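Local coordinates for protein osa (Shigella flexneri, PDB 4O7K) that suppresses the oncogenicity of Agrobacterium tumefaciens as a plasmid fertility inhibition factor of the ParB/Srx superfamily, at residues Q34-P37 / V43-R46; R78-L83 / Q89-K94. The protein carries 1 engineered substitution. All coordinates share one frame; numbering follows the deposited sequence.

Contact 1 of 2, residues Q34-P37 / V43-R46; sequences QIVP and VVWR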
ATOM      1  N   GLN A  34       4.745  10.444  -7.651  1.00 25.65           N
ATOM      2  CA  GLN A  34       5.595  11.055  -8.665  1.00 27.04           C
ATOM      3  C   GLN A  34       7.037  10.625  -8.470  1.00 25.76           C
ATOM      4  O   GLN A  34       7.617  10.845  -7.403  1.00 25.72           O
ATOM      5  CB  GLN A  34       5.491  12.582  -8.616  1.00 25.09           C
ATOM      6  CG  GLN A  34       4.077  13.108  -8.770  1.00 25.37           C
ATOM      7  CD  GLN A  34       3.991  14.600  -8.474  1.00 25.83           C
ATOM      8  OE1 GLN A  34       4.828  15.148  -7.758  1.00 27.26           O
ATOM      9  NE2 GLN A  34       2.976  15.253  -9.017  1.00 24.09           N
ATOM     10  N   ILE A  35       7.615  10.002  -9.493  1.00 24.36           N
ATOM     11  CA  ILE A  35       9.026   9.661  -9.436  1.00 24.56           C
ATOM     12  C   ILE A  35       9.831  10.955  -9.451  1.00 25.21           C
ATOM     13  O   ILE A  35       9.616  11.803 -10.308  1.00 28.07           O
ATOM     14  CB  ILE A  35       9.444   8.767 -10.596  1.00 25.24           C
ATOM     15  CG1 ILE A  35       8.860   7.362 -10.395  1.00 27.06           C
ATOM     16  CG2 ILE A  35      10.963   8.702 -10.675  1.00 31.50           C
ATOM     17  CD1 ILE A  35       9.148   6.418 -11.522  1.00 35.17           C
ATOM     18  N   VAL A  36      10.731  11.119  -8.486  1.00 30.26           N
ATOM     19  CA  VAL A  36      11.479  12.374  -8.395  1.00 32.36           C
ATOM     20  C   VAL A  36      12.976  12.168  -8.332  1.00 35.91           C
ATOM     21  O   VAL A  36      13.450  11.148  -7.846  1.00 32.10           O
ATOM     22  CB  VAL A  36      11.061  13.209  -7.154  1.00 34.70           C
ATOM     23  CG1 VAL A  36       9.680  13.818  -7.352  1.00 37.61           C
ATOM     24  CG2 VAL A  36      11.133  12.370  -5.878  1.00 29.35           C
ATOM     25  N   PRO A  37      13.734  13.151  -8.844  1.00 37.48           N
ATOM     26  CA  PRO A  37      15.174  13.209  -8.585  1.00 32.51           C
ATOM     27  C   PRO A  37      15.440  13.292  -7.080  1.00 38.16           C
ATOM     28  O   PRO A  37      14.659  13.917  -6.343  1.00 35.65           O
ATOM     29  CB  PRO A  37      15.612  14.503  -9.294  1.00 36.82           C
ATOM     30  CG  PRO A  37      14.554  14.779 -10.298  1.00 29.10           C
ATOM     31  CD  PRO A  37      13.276  14.264  -9.699  1.00 30.27           C
ATOM     32  N   VAL A  43      15.443   4.797  -6.538  1.00 34.18           N
ATOM     33  CA  VAL A  43      14.123   5.197  -6.986  1.00 32.58           C
ATOM     34  C   VAL A  43      13.362   5.771  -5.801  1.00 31.86           C
ATOM     35  O   VAL A  43      13.216   5.116  -4.769  1.00 29.92           O
ATOM     36  CB  VAL A  43      13.358   4.028  -7.595  1.00 29.19           C
ATOM     37  CG1 VAL A  43      11.949   4.462  -7.988  1.00 32.14           C
ATOM     38  CG2 VAL A  43      14.117   3.493  -8.802  1.00 33.30           C
ATOM     39  N   VAL A  44      12.910   7.013  -5.945  1.00 30.06           N
ATOM     40  CA  VAL A  44      12.151   7.679  -4.897  1.00 29.53           C
ATOM     41  C   VAL A  44      10.876   8.278  -5.469  1.00 32.08           C
ATOM     42  O   VAL A  44      10.893   8.878  -6.546  1.00 27.68           O
ATOM     43  CB  VAL A  44      12.981   8.787  -4.215  1.00 31.98           C
ATOM     44  CG1 VAL A  44      12.111   9.600  -3.253  1.00 27.04           C
ATOM     45  CG2 VAL A  44      14.169   8.175  -3.479  1.00 35.41           C
ATOM     46  N   TRP A  45       9.765   8.088  -4.766  1.00 30.86           N
ATOM     47  CA  TRP A  45       8.523   8.764  -5.124  1.00 24.61           C
ATOM     48  C   TRP A  45       8.151   9.832  -4.117  1.00 24.99           C
ATOM     49  O   TRP A  45       8.347   9.665  -2.915  1.00 26.33           O
ATOM     50  CB  TRP A  45       7.356   7.794  -5.210  1.00 24.57           C
ATOM     51  CG  TRP A  45       7.442   6.732  -6.224  1.00 25.80           C
ATOM     52  CD1 TRP A  45       6.936   6.762  -7.490  1.00 24.20           C
ATOM     53  CD2 TRP A  45       8.012   5.432  -6.046  1.00 23.68           C
ATOM     54  NE1 TRP A  45       7.181   5.568  -8.125  1.00 25.20           N
ATOM     55  CE2 TRP A  45       7.836   4.732  -7.259  1.00 25.82           C
ATOM     56  CE3 TRP A  45       8.667   4.799  -4.986  1.00 24.40           C
ATOM     57  CZ2 TRP A  45       8.289   3.421  -7.436  1.00 26.17           C
ATOM     58  CZ3 TRP A  45       9.111   3.489  -5.165  1.00 25.25           C
ATOM     59  CH2 TRP A  45       8.925   2.826  -6.384  1.00 23.63           C
ATOM     60  N   ARG A  46       7.594  10.926  -4.632  1.00 25.62           N
ATOM     61  CA  ARG A  46       6.850  11.871  -3.829  1.00 27.04           C
ATOM     62  C   ARG A  46       5.403  11.403  -3.804  1.00 24.30           C
ATOM     63  O   ARG A  46       4.834  11.077  -4.849  1.00 24.44           O
ATOM     64  CB  ARG A  46       6.958  13.290  -4.413  1.00 25.69           C
ATOM     65  CG  ARG A  46       6.030  14.297  -3.742  1.00 28.16           C
ATOM     66  CD  ARG A  46       5.965  15.652  -4.470  1.00 33.49           C
ATOM     67  NE  ARG A  46       4.927  16.479  -3.853  1.00 37.75           N
ATOM     68  CZ  ARG A  46       3.723  16.709  -4.370  1.00 28.46           C
ATOM     69  NH1 ARG A  46       3.384  16.225  -5.562  1.00 29.54           N
ATOM     70  NH2 ARG A  46       2.849  17.435  -3.686  1.00 31.41           N
TER
HETATM   71  O   HOH W   1      13.820   8.289  -8.385  1.00 35.64           O

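Contact 2 of 2, residues R78-L83 / Q89-K94; sequences RAWLAL and QACPLK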
ATOM      1  N   ARG A  78      -9.361  -2.844   1.055  0.52 27.11           N
ATOM      2  CA  ARG A  78     -10.400  -3.874   0.966  0.52 26.16           C
ATOM      3  C   ARG A  78      -9.830  -5.288   0.905  0.52 26.12           C
ATOM      4  O   ARG A  78     -10.323  -6.199   1.578  0.52 26.87           O
ATOM      5  CB  ARG A  78     -11.284  -3.633  -0.257  0.52 25.56           C
ATOM      6  CG  ARG A  78     -12.333  -4.707  -0.475  0.52 28.77           C
ATOM      7  CD  ARG A  78     -13.196  -4.417  -1.691  0.52 26.91           C
ATOM      8  NE  ARG A  78     -14.233  -5.435  -1.861  0.52 32.17           N
ATOM      9  CZ  ARG A  78     -14.059  -6.576  -2.524  0.52 35.34           C
ATOM     10  NH1 ARG A  78     -12.891  -6.851  -3.087  0.52 37.59           N
ATOM     11  NH2 ARG A  78     -15.055  -7.443  -2.625  0.52 33.32           N
ATOM     12  N   ALA A  79      -8.800  -5.477   0.089  1.00 24.59           N
ATOM     13  CA  ALA A  79      -8.174  -6.791  -0.050  1.00 23.48           C
ATOM     14  C   ALA A  79      -7.510  -7.225   1.258  1.00 24.27           C
ATOM     15  O   ALA A  79      -7.502  -8.414   1.616  1.00 25.14           O
ATOM     16  CB  ALA A  79      -7.162  -6.773  -1.186  1.00 25.02           C
ATOM     17  N   TRP A  80      -6.971  -6.252   1.985  1.00 25.41           N
ATOM     18  CA  TRP A  80      -6.345  -6.514   3.280  1.00 25.34           C
ATOM     19  C   TRP A  80      -7.401  -6.933   4.306  1.00 27.56           C
ATOM     20  O   TRP A  80      -7.202  -7.881   5.061  1.00 24.65           O
ATOM     21  CB  TRP A  80      -5.578  -5.273   3.755  1.00 22.14           C
ATOM     22  CG  TRP A  80      -4.721  -5.465   4.966  1.00 23.20           C
ATOM     23  CD1 TRP A  80      -4.565  -6.617   5.710  1.00 26.43           C
ATOM     24  CD2 TRP A  80      -3.920  -4.465   5.600  1.00 22.66           C
ATOM     25  NE1 TRP A  80      -3.698  -6.383   6.757  1.00 24.17           N
ATOM     26  CE2 TRP A  80      -3.292  -5.069   6.718  1.00 26.40           C
ATOM     27  CE3 TRP A  80      -3.661  -3.105   5.333  1.00 25.74           C
ATOM     28  CZ2 TRP A  80      -2.423  -4.375   7.555  1.00 29.99           C
ATOM     29  CZ3 TRP A  80      -2.797  -2.416   6.163  1.00 23.37           C
ATOM     30  CH2 TRP A  80      -2.184  -3.053   7.265  1.00 28.69           C
ATOM     31  N   LEU A  81      -8.533  -6.237   4.316  1.00 28.16           N
ATOM     32  CA  LEU A  81      -9.637  -6.609   5.187  1.00 24.69           C
ATOM     33  C   LEU A  81     -10.137  -8.027   4.889  1.00 27.84           C
ATOM     34  O   LEU A  81     -10.698  -8.688   5.761  1.00 27.83           O
ATOM     35  CB  LEU A  81     -10.787  -5.614   5.052  1.00 25.84           C
ATOM     36  CG  LEU A  81     -10.576  -4.264   5.733  1.00 25.77           C
ATOM     37  CD1 LEU A  81     -11.611  -3.265   5.245  1.00 29.71           C
ATOM     38  CD2 LEU A  81     -10.633  -4.389   7.246  1.00 25.45           C
ATOM     39  N   ALA A  82      -9.923  -8.497   3.663  1.00 28.22           N
ATOM     40  CA  ALA A  82     -10.386  -9.829   3.271  1.00 33.28           C
ATOM     41  C   ALA A  82      -9.547 -10.951   3.907  1.00 30.09           C
ATOM     42  O   ALA A  82      -9.874 -12.136   3.789  1.00 32.93           O
ATOM     43  CB  ALA A  82     -10.389  -9.958   1.752  1.00 33.39           C
ATOM     44  N   LEU A  83      -8.472 -10.574   4.590  1.00 24.16           N
ATOM     45  CA  LEU A  83      -7.711 -11.523   5.373  1.00 27.34           C
ATOM     46  C   LEU A  83      -8.572 -12.064   6.508  1.00 33.47           C
ATOM     47  O   LEU A  83      -8.345 -13.164   6.993  1.00 31.36           O
ATOM     48  CB  LEU A  83      -6.452 -10.888   5.955  1.00 29.48           C
ATOM     49  CG  LEU A  83      -5.124 -10.963   5.219  1.00 32.37           C
ATOM     50  CD1 LEU A  83      -3.993 -10.661   6.205  1.00 30.54           C
ATOM     51  CD2 LEU A  83      -4.924 -12.301   4.533  1.00 27.49           C
ATOM     52  N   GLN A  89      -2.205 -10.741  11.057  1.00 30.05           N
ATOM     53  CA  GLN A  89      -2.037  -9.590  10.160  1.00 31.44           C
ATOM     54  C   GLN A  89      -3.364  -8.896   9.888  1.00 31.23           C
ATOM     55  O   GLN A  89      -3.462  -8.102   8.956  1.00 32.19           O
ATOM     56  CB  GLN A  89      -1.386 -10.018   8.838  1.00 26.90           C
ATOM     57  CG  GLN A  89      -0.001 -10.630   9.027  1.00 34.26           C
ATOM     58  CD  GLN A  89       0.832 -10.680   7.751  1.00 25.98           C
ATOM     59  OE1 GLN A  89       2.061 -10.746   7.804  1.00 32.15           O
ATOM     60  NE2 GLN A  89       0.167 -10.663   6.604  1.00 25.84           N
ATOM     61  N   ALA A  90      -4.379  -9.192  10.698  1.00 27.77           N
ATOM     62  CA  ALA A  90      -5.702  -8.575  10.541  1.00 29.41           C
ATOM     63  C   ALA A  90      -5.613  -7.051  10.410  1.00 33.06           C
ATOM     64  O   ALA A  90      -4.891  -6.389  11.145  1.00 27.75           O
ATOM     65  CB  ALA A  90      -6.602  -8.932  11.703  1.00 28.87           C
ATOM     66  N   CYS A  91      -6.356  -6.503   9.465  1.00 25.30           N
ATOM     67  CA  CYS A  91      -6.331  -5.061   9.236  1.00 26.02           C
ATOM     68  C   CYS A  91      -7.306  -4.332  10.152  1.00 28.43           C
ATOM     69  O   CYS A  91      -8.505  -4.623  10.139  1.00 31.46           O
ATOM     70  CB  CYS A  91      -6.666  -4.765   7.788  1.00 23.93           C
ATOM     71  SG  CYS A  91      -6.549  -3.030   7.384  1.00 30.57           S
ATOM     72  N   PRO A  92      -6.796  -3.394  10.969  1.00 31.83           N
ATOM     73  CA  PRO A  92      -7.692  -2.539  11.757  1.00 33.15           C
ATOM     74  C   PRO A  92      -8.542  -1.654  10.845  1.00 33.36           C
ATOM     75  O   PRO A  92      -8.146  -1.422   9.700  1.00 36.49           O
ATOM     76  CB  PRO A  92      -6.730  -1.676  12.594  1.00 33.39           C
ATOM     77  CG  PRO A  92      -5.392  -2.347  12.495  1.00 33.45           C
ATOM     78  CD  PRO A  92      -5.378  -3.045  11.169  1.00 31.13           C
ATOM     79  N   LEU A  93      -9.689  -1.173  11.321  1.00 31.33           N
ATOM     80  CA  LEU A  93     -10.376  -0.105  10.607  1.00 38.12           C
ATOM     81  C   LEU A  93      -9.454   1.105  10.550  1.00 31.65           C
ATOM     82  O   LEU A  93      -8.637   1.310  11.449  1.00 32.14           O
ATOM     83  CB  LEU A  93     -11.694   0.281  11.280  1.00 41.22           C
ATOM     84  CG  LEU A  93     -12.864  -0.706  11.299  1.00 49.13           C
ATOM     85  CD1 LEU A  93     -14.074  -0.019  11.904  1.00 44.94           C
ATOM     86  CD2 LEU A  93     -13.183  -1.230   9.908  1.00 41.61           C
ATOM     87  N   LYS A  94      -9.589   1.894   9.493  1.00 35.66           N
ATOM     88  CA  LYS A  94      -8.814   3.121   9.329  1.00 31.87           C
ATOM     89  C   LYS A  94      -8.812   3.966  10.601  1.00 37.82           C
ATOM     90  O   LYS A  94      -7.757   4.365  11.081  1.00 36.85           O
ATOM     91  CB  LYS A  94      -9.369   3.936   8.163  1.00 37.10           C
ATOM     92  CG  LYS A  94      -8.389   4.139   7.042  1.00 39.60           C
ATOM     93  CD  LYS A  94      -9.099   4.326   5.699  1.00 42.99           C
ATOM     94  CE  LYS A  94      -9.749   5.686   5.576  1.00 46.13           C
ATOM     95  NZ  LYS A  94     -10.286   5.892   4.193  1.00 56.63           N
TER
HETATM   96  O   HOH W   2      -7.808  -8.053   7.847  1.00 25.02           O

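Contact 1 of 2, residues Q34-P37 / V43-R46
The chi1 of R46 (171°) turns CG away from its own N, and the chain then runs straight to NE; the side chain thereby lies alongside that of Q34, whose CG sits beside its own N (chi1 -56°), and brings the guanidinium to the Q34 amide. Both side chains belong to one face of a beta hairpin, in which the edge strand 34-35 pairs antiparallel with strand 44-47 of the five-stranded mixed sheet. Q34 and R46 form the hydrogen-bonded pair: Q34 N donates to R46 O at 2.9 Å, and R46 N returns a bond to Q34 O at 2.8 Å. V36 N donates to V44 O at 3.0 Å, and a water, donating to V36 O and accepting from V44 N, joins the two backbones next to this bond. Beside Q34 and R46, V36 CG2 adds an apolar contact with V44 CG1 at 3.9 Å.

On the other face lies the non-hydrogen-bonded pair I35 and W45. CG1 of I35 rests 3.3 Å from NE1 of W45, meeting the indole obliquely; that NE1 is hydrogen-bonded to Y70 OH, while L182 of helix 179-189 touches both side chains.

R46 NE makes a salt bridge to D54, so D54 and Q34 hold different nitrogens of the guanidinium. R46 NH1 donates to Q34 OE1 at 2.8 Å, with OE1 near the guanidinium plane but NH1 standing 57° out of the amide carbonyl plane.

Contact 2 of 2, residues R78-L83 / Q89-K94
The C-terminal end of helix 73-81 and the loop that returns past it, within the plasmid fertility inhibition family region, meet through W80 and C91 in a cysteine sulfur-aromatic contact. CB of C91 lies 3.3 Å from the centroid of the five-membered ring of W80 and only 2° off its normal, a CH-pi contact over the face. SG, anti to the backbone N of C91 (chi1 -176°), is carried on over the six-membered ring, 3.7 Å from its centroid and 22° off the normal. Together CB and SG span both rings of the indole.

The edge of the same ring is used differently. NE1 of W80 donates to the backbone O of Q89 at 2.8 Å; the acceptor lies near the ring plane, and the donor is almost in line with the carbonyl bond. A water links the two backbones, donating to W80 O and accepting from C91 N at 2.7 Å.

Leucines extend the packing. L81 CD2 approaches C91 CB at 4.0 Å, and L83 CD1 meets Q89 CB at 3.8 Å. Outside the pair, M144 and L147 of helix 140-148 and F136 of strand 131-136 also touch W80, placing the indole where several elements of the fold converge.

The buried indole N-H is thus satisfied by a main-chain carbonyl, and the bond at the ring edge together with C91 over a face would restrict both the tilt and the rotation of the indole.

Contact 1 closes before contact 2 opens, so the two follow one another along the chain. They lie on opposite sides of the chain's centre, with their own centres 28 Å apart and their nearest atoms about 17 Å apart; neither touches the other. The five-stranded mixed sheet relates them indirectly: contact 1 forms one border of it through strand 34-35, whereas W80 and Q89 of contact 2 pack against strand 131-136 at the other border. Contact 1 joins two strands by backbone bonds and lays the hairpin against helix 179-189, while contact 2 ties the end of helix 73-81 to its following loop through a tryptophan side chain.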